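Local coordinates for protein glycosyl transferase (PDB 5U02) that forms the linker and C-terminal part of a glycosyltransferase, a helical domain followed by two beta-rich domains, and assembles with two further copies of itself, at residues 299-311 with 339-351. Sequence-based numbering, arbitrary orientation.
Sequences YVFEEGMASVVLK and DFKNIVKLNTAHM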
loop_
_atom_site.group_PDB
_atom_site.type_symbol
_atom_site.label_atom_id
_atom_site.label_comp_id
_atom_site.label_asym_id
_atom_site.label_seq_id
_atom_site.Cartn_x
_atom_site.Cartn_y
_atom_site.Cartn_z
ATOM N N TYR A 299 -29.439 12.390 4.562
ATOM C CA TYR A 299 -28.737 11.202 4.096
ATOM C C TYR A 299 -28.154 11.487 2.721
ATOM O O TYR A 299 -28.875 11.926 1.816
ATOM C CB TYR A 299 -29.669 9.987 4.037
ATOM C CG TYR A 299 -29.874 9.315 5.372
ATOM C CD1 TYR A 299 -30.843 9.773 6.266
ATOM C CD2 TYR A 299 -29.100 8.224 5.742
ATOM C CE1 TYR A 299 -31.028 9.161 7.490
ATOM C CE2 TYR A 299 -29.279 7.605 6.963
ATOM C CZ TYR A 299 -30.244 8.077 7.833
ATOM O OH TYR A 299 -30.422 7.462 9.050
ATOM N N VAL A 300 -26.856 11.247 2.566
ATOM C CA VAL A 300 -26.157 11.518 1.318
ATOM C C VAL A 300 -25.981 10.206 0.568
ATOM O O VAL A 300 -25.508 9.211 1.137
ATOM C CB VAL A 300 -24.801 12.201 1.567
ATOM C CG1 VAL A 300 -24.998 13.692 1.798
ATOM C CG2 VAL A 300 -24.083 11.564 2.750
ATOM N N PHE A 301 -26.371 10.202 -0.705
ATOM C CA PHE A 301 -26.224 9.050 -1.576
ATOM C C PHE A 301 -25.329 9.421 -2.748
ATOM O O PHE A 301 -25.256 10.589 -3.150
ATOM C CB PHE A 301 -27.588 8.553 -2.088
ATOM C CG PHE A 301 -28.463 7.964 -1.013
ATOM C CD1 PHE A 301 -29.229 8.781 -0.197
ATOM C CD2 PHE A 301 -28.509 6.592 -0.817
ATOM C CE1 PHE A 301 -30.029 8.239 0.796
ATOM C CE2 PHE A 301 -29.305 6.043 0.172
ATOM C CZ PHE A 301 -30.071 6.868 0.980
ATOM N N GLU A 302 -24.642 8.419 -3.291
ATOM C CA GLU A 302 -23.807 8.642 -4.462
ATOM C C GLU A 302 -24.677 8.974 -5.668
ATOM O O GLU A 302 -25.663 8.286 -5.949
ATOM C CB GLU A 302 -22.950 7.410 -4.746
ATOM C CG GLU A 302 -23.702 6.091 -4.654
ATOM C CD GLU A 302 -22.950 4.928 -5.296
ATOM O OE1 GLU A 302 -23.439 3.783 -5.192
ATOM O OE2 GLU A 302 -21.885 5.154 -5.909
ATOM N N GLU A 303 -24.318 10.035 -6.378
ATOM C CA GLU A 303 -25.079 10.421 -7.553
ATOM C C GLU A 303 -24.691 9.554 -8.743
ATOM O O GLU A 303 -23.578 9.029 -8.823
ATOM C CB GLU A 303 -24.861 11.902 -7.869
ATOM C CG GLU A 303 -25.386 12.838 -6.778
ATOM C CD GLU A 303 -25.393 14.290 -7.214
ATOM O OE1 GLU A 303 -24.362 14.768 -7.725
ATOM O OE2 GLU A 303 -26.439 14.951 -7.065
ATOM N N GLY A 304 -25.630 9.399 -9.670
ATOM C CA GLY A 304 -25.388 8.607 -10.858
ATOM C C GLY A 304 -26.478 7.592 -11.110
ATOM O O GLY A 304 -27.617 7.772 -10.670
ATOM N N MET A 305 -26.131 6.508 -11.798
ATOM C CA MET A 305 -27.122 5.511 -12.180
ATOM C C MET A 305 -27.734 4.850 -10.953
ATOM O O MET A 305 -27.066 4.628 -9.939
ATOM C CB MET A 305 -26.487 4.456 -13.079
ATOM C CG MET A 305 -25.944 5.024 -14.374
ATOM S SD MET A 305 -24.937 3.833 -15.269
ATOM C CE MET A 305 -24.205 4.900 -16.508
ATOM N N ALA A 306 -29.020 4.534 -11.061
ATOM C CA ALA A 306 -29.758 3.876 -9.999
ATOM C C ALA A 306 -30.881 3.083 -10.643
ATOM O O ALA A 306 -31.172 3.237 -11.830
ATOM C CB ALA A 306 -30.293 4.887 -8.979
ATOM N N SER A 307 -31.507 2.217 -9.853
ATOM C CA SER A 307 -32.616 1.423 -10.358
ATOM C C SER A 307 -33.530 1.048 -9.202
ATOM O O SER A 307 -33.100 0.983 -8.045
ATOM C CB SER A 307 -32.123 0.162 -11.082
ATOM O OG SER A 307 -31.448 -0.712 -10.193
ATOM N N VAL A 308 -34.799 0.819 -9.532
ATOM C CA VAL A 308 -35.778 0.266 -8.607
ATOM C C VAL A 308 -36.267 -1.055 -9.179
ATOM O O VAL A 308 -36.528 -1.165 -10.381
ATOM C CB VAL A 308 -36.958 1.231 -8.356
ATOM C CG1 VAL A 308 -36.505 2.400 -7.495
ATOM C CG2 VAL A 308 -37.543 1.728 -9.672
ATOM N N VAL A 309 -36.374 -2.059 -8.316
ATOM C CA VAL A 309 -36.700 -3.418 -8.720
ATOM C C VAL A 309 -38.057 -3.770 -8.136
ATOM O O VAL A 309 -38.285 -3.610 -6.929
ATOM C CB VAL A 309 -35.629 -4.421 -8.258
ATOM C CG1 VAL A 309 -36.053 -5.841 -8.605
ATOM C CG2 VAL A 309 -34.289 -4.094 -8.881
ATOM N N LEU A 310 -38.964 -4.220 -8.996
ATOM C CA LEU A 310 -40.212 -4.829 -8.573
ATOM C C LEU A 310 -40.103 -6.340 -8.735
ATOM O O LEU A 310 -39.113 -6.865 -9.248
ATOM C CB LEU A 310 -41.394 -4.268 -9.373
ATOM C CG LEU A 310 -41.633 -2.760 -9.224
ATOM C CD1 LEU A 310 -40.981 -1.985 -10.356
ATOM C CD2 LEU A 310 -43.117 -2.440 -9.131
ATOM N N LYS A 311 -41.141 -7.046 -8.285
ATOM C CA LYS A 311 -41.072 -8.502 -8.253
ATOM C C LYS A 311 -41.051 -9.114 -9.650
ATOM O O LYS A 311 -40.570 -10.241 -9.815
ATOM C CB LYS A 311 -42.238 -9.057 -7.432
ATOM C CG LYS A 311 -42.202 -10.556 -7.203
ATOM C CD LYS A 311 -43.367 -11.239 -7.887
ATOM C CE LYS A 311 -43.409 -12.718 -7.550
ATOM N NZ LYS A 311 -42.561 -13.513 -8.478
ATOM N N ASP A 339 -47.929 0.363 -8.476
ATOM C CA ASP A 339 -46.698 -0.422 -8.521
ATOM C C ASP A 339 -45.587 0.206 -7.694
ATOM O O ASP A 339 -44.719 -0.514 -7.185
ATOM C CB ASP A 339 -46.232 -0.603 -9.965
ATOM C CG ASP A 339 -47.167 -1.472 -10.775
ATOM O OD1 ASP A 339 -46.739 -1.986 -11.828
ATOM O OD2 ASP A 339 -48.325 -1.658 -10.353
ATOM N N PHE A 340 -45.595 1.533 -7.553
ATOM C CA PHE A 340 -44.652 2.195 -6.660
ATOM C C PHE A 340 -44.726 1.623 -5.249
ATOM O O PHE A 340 -43.705 1.536 -4.558
ATOM C CB PHE A 340 -44.927 3.701 -6.652
ATOM C CG PHE A 340 -44.155 4.454 -5.611
ATOM C CD1 PHE A 340 -42.843 4.827 -5.840
ATOM C CD2 PHE A 340 -44.745 4.798 -4.409
ATOM C CE1 PHE A 340 -42.133 5.521 -4.882
ATOM C CE2 PHE A 340 -44.043 5.489 -3.451
ATOM C CZ PHE A 340 -42.736 5.853 -3.686
ATOM N N LYS A 341 -45.917 1.219 -4.809
ATOM C CA LYS A 341 -46.068 0.603 -3.496
ATOM C C LYS A 341 -45.447 -0.785 -3.420
ATOM O O LYS A 341 -45.294 -1.314 -2.316
ATOM C CB LYS A 341 -47.551 0.523 -3.128
ATOM C CG LYS A 341 -48.340 1.788 -3.436
ATOM C CD LYS A 341 -49.838 1.514 -3.398
ATOM C CE LYS A 341 -50.637 2.625 -4.076
ATOM N NZ LYS A 341 -52.046 2.209 -4.360
ATOM N N ASN A 342 -45.086 -1.384 -4.555
ATOM C CA ASN A 342 -44.547 -2.738 -4.600
ATOM C C ASN A 342 -43.062 -2.766 -4.949
ATOM O O ASN A 342 -42.570 -3.776 -5.462
ATOM C CB ASN A 342 -45.333 -3.586 -5.598
ATOM C CG ASN A 342 -46.514 -4.294 -4.961
ATOM O OD1 ASN A 342 -46.448 -5.489 -4.661
ATOM N ND2 ASN A 342 -47.601 -3.563 -4.754
ATOM N N ILE A 343 -42.339 -1.675 -4.704
ATOM C CA ILE A 343 -40.892 -1.696 -4.888
ATOM C C ILE A 343 -40.292 -2.641 -3.855
ATOM O O ILE A 343 -40.501 -2.479 -2.649
ATOM C CB ILE A 343 -40.291 -0.290 -4.773
ATOM C CG1 ILE A 343 -40.939 0.658 -5.782
ATOM C CG2 ILE A 343 -38.776 -0.339 -4.984
ATOM C CD1 ILE A 343 -40.791 0.211 -7.197
ATOM N N VAL A 344 -39.560 -3.643 -4.330
ATOM C CA VAL A 344 -38.920 -4.599 -3.440
ATOM C C VAL A 344 -37.479 -4.197 -3.135
ATOM O O VAL A 344 -36.976 -4.478 -2.043
ATOM C CB VAL A 344 -38.998 -6.006 -4.065
ATOM C CG1 VAL A 344 -37.945 -6.938 -3.487
ATOM C CG2 VAL A 344 -40.389 -6.594 -3.868
ATOM N N LYS A 345 -36.822 -3.495 -4.057
ATOM C CA LYS A 345 -35.387 -3.279 -3.979
ATOM C C LYS A 345 -35.040 -1.924 -4.578
ATOM O O LYS A 345 -35.608 -1.523 -5.598
ATOM C CB LYS A 345 -34.639 -4.394 -4.719
ATOM C CG LYS A 345 -33.193 -4.572 -4.309
ATOM C CD LYS A 345 -32.631 -5.862 -4.902
ATOM C CE LYS A 345 -33.478 -7.065 -4.501
ATOM N NZ LYS A 345 -32.973 -8.339 -5.094
ATOM N N LEU A 346 -34.099 -1.229 -3.940
ATOM C CA LEU A 346 -33.602 0.054 -4.420
ATOM C C LEU A 346 -32.090 -0.027 -4.532
ATOM O O LEU A 346 -31.418 -0.434 -3.580
ATOM C CB LEU A 346 -34.009 1.199 -3.486
ATOM C CG LEU A 346 -33.712 2.612 -3.994
ATOM C CD1 LEU A 346 -34.883 3.544 -3.706
ATOM C CD2 LEU A 346 -32.431 3.159 -3.379
ATOM N N ASN A 347 -31.558 0.357 -5.687
ATOM C CA ASN A 347 -30.129 0.266 -5.955
ATOM C C ASN A 347 -29.566 1.629 -6.324
ATOM O O ASN A 347 -30.170 2.370 -7.101
ATOM C CB ASN A 347 -29.832 -0.728 -7.085
ATOM C CG ASN A 347 -29.915 -2.172 -6.630
ATOM O OD1 ASN A 347 -30.877 -2.578 -5.982
ATOM N ND2 ASN A 347 -28.896 -2.957 -6.967
ATOM N N THR A 348 -28.407 1.955 -5.754
ATOM C CA THR A 348 -27.577 3.042 -6.241
ATOM C C THR A 348 -26.506 2.452 -7.155
ATOM O O THR A 348 -26.552 1.272 -7.515
ATOM C CB THR A 348 -26.972 3.828 -5.078
ATOM O OG1 THR A 348 -26.101 2.978 -4.321
ATOM C CG2 THR A 348 -28.070 4.362 -4.172
ATOM N N ALA A 349 -25.512 3.268 -7.518
ATOM C CA ALA A 349 -24.522 2.830 -8.500
ATOM C C ALA A 349 -23.705 1.637 -8.010
ATOM O O ALA A 349 -23.313 0.784 -8.815
ATOM C CB ALA A 349 -23.597 3.991 -8.867
ATOM N N HIS A 350 -23.442 1.546 -6.707
ATOM C CA HIS A 350 -22.618 0.464 -6.180
ATOM C C HIS A 350 -23.257 -0.331 -5.048
ATOM O O HIS A 350 -22.654 -1.314 -4.603
ATOM C CB HIS A 350 -21.272 1.004 -5.673
ATOM C CG HIS A 350 -20.443 1.671 -6.727
ATOM N ND1 HIS A 350 -20.534 3.019 -7.002
ATOM C CD2 HIS A 350 -19.488 1.183 -7.553
ATOM C CE1 HIS A 350 -19.682 3.329 -7.963
ATOM N NE2 HIS A 350 -19.036 2.232 -8.315
ATOM N N MET A 351 -24.431 0.059 -4.556
ATOM C CA MET A 351 -25.028 -0.585 -3.396
ATOM C C MET A 351 -26.470 -0.979 -3.694
ATOM O O MET A 351 -27.132 -0.403 -4.561
ATOM C CB MET A 351 -24.973 0.328 -2.163
ATOM C CG MET A 351 -23.663 1.100 -2.009
ATOM S SD MET A 351 -22.215 0.054 -1.723
ATOM C CE MET A 351 -22.560 -0.586 -0.086
#
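Glu302 reaches across to the turn 348-351 and grips it with both carboxylate oxygens. Starting at its CB, CG of Glu302 sits between the backbone N and the carbonyl carbon (chi1 45°) and passes CB of Thr348 at 4.0 Å; from there the chain runs extended, bringing CD up to the edge of the His350 ring, in the ring plane. OE2 takes the imidazole N-H, with ND1 of His350 2.8 Å from OE2 of Glu302, through its syn lone pair, and carboxylate and ring are nearly coplanar, their planes 24° apart. OE1 of Glu302 is held twice: the backbone N of His350 lies 2.7 Å away on the syn side, and OG1 of Thr348 donates to the anti lone pair. Asn148, from the loop between strands 138-146 and 150-159, adds bonds to Thr348 OG1 and to the backbone N of Glu302, while His149 stacks on the His350 ring.

Beyond this corner, strands 304-310 and 345-347 run antiparallel within the C-terminal sheet. Ser307 and Asn347 form a hydrogen-bonded pair, with N of Asn347 2.9 Å from O of Ser307. Opposite Val309, segment 339-351 carries a classic beta bulge: Val344 and Lys345 both face Val309, whose carbonyl O accepts from both backbone N-H groups. CB of Val309 lies 3.7 Å from CB of Lys345, the two side chains pointing the same way. Farther along, CD1 of Ile343 packs 3.7 Å from CG of Leu310. Met318 of a second subunit packs on Ser307, Val309 and Asn347.

With one carboxylate answering three donors, both of its oxygens are engaged and its rotation is fixed; the geometry fits a buried anion, whose charge would probably favour a protonated His350. A polar cluster thus closes one end of the strand pair, while Leu310 and Ile343 pack the other.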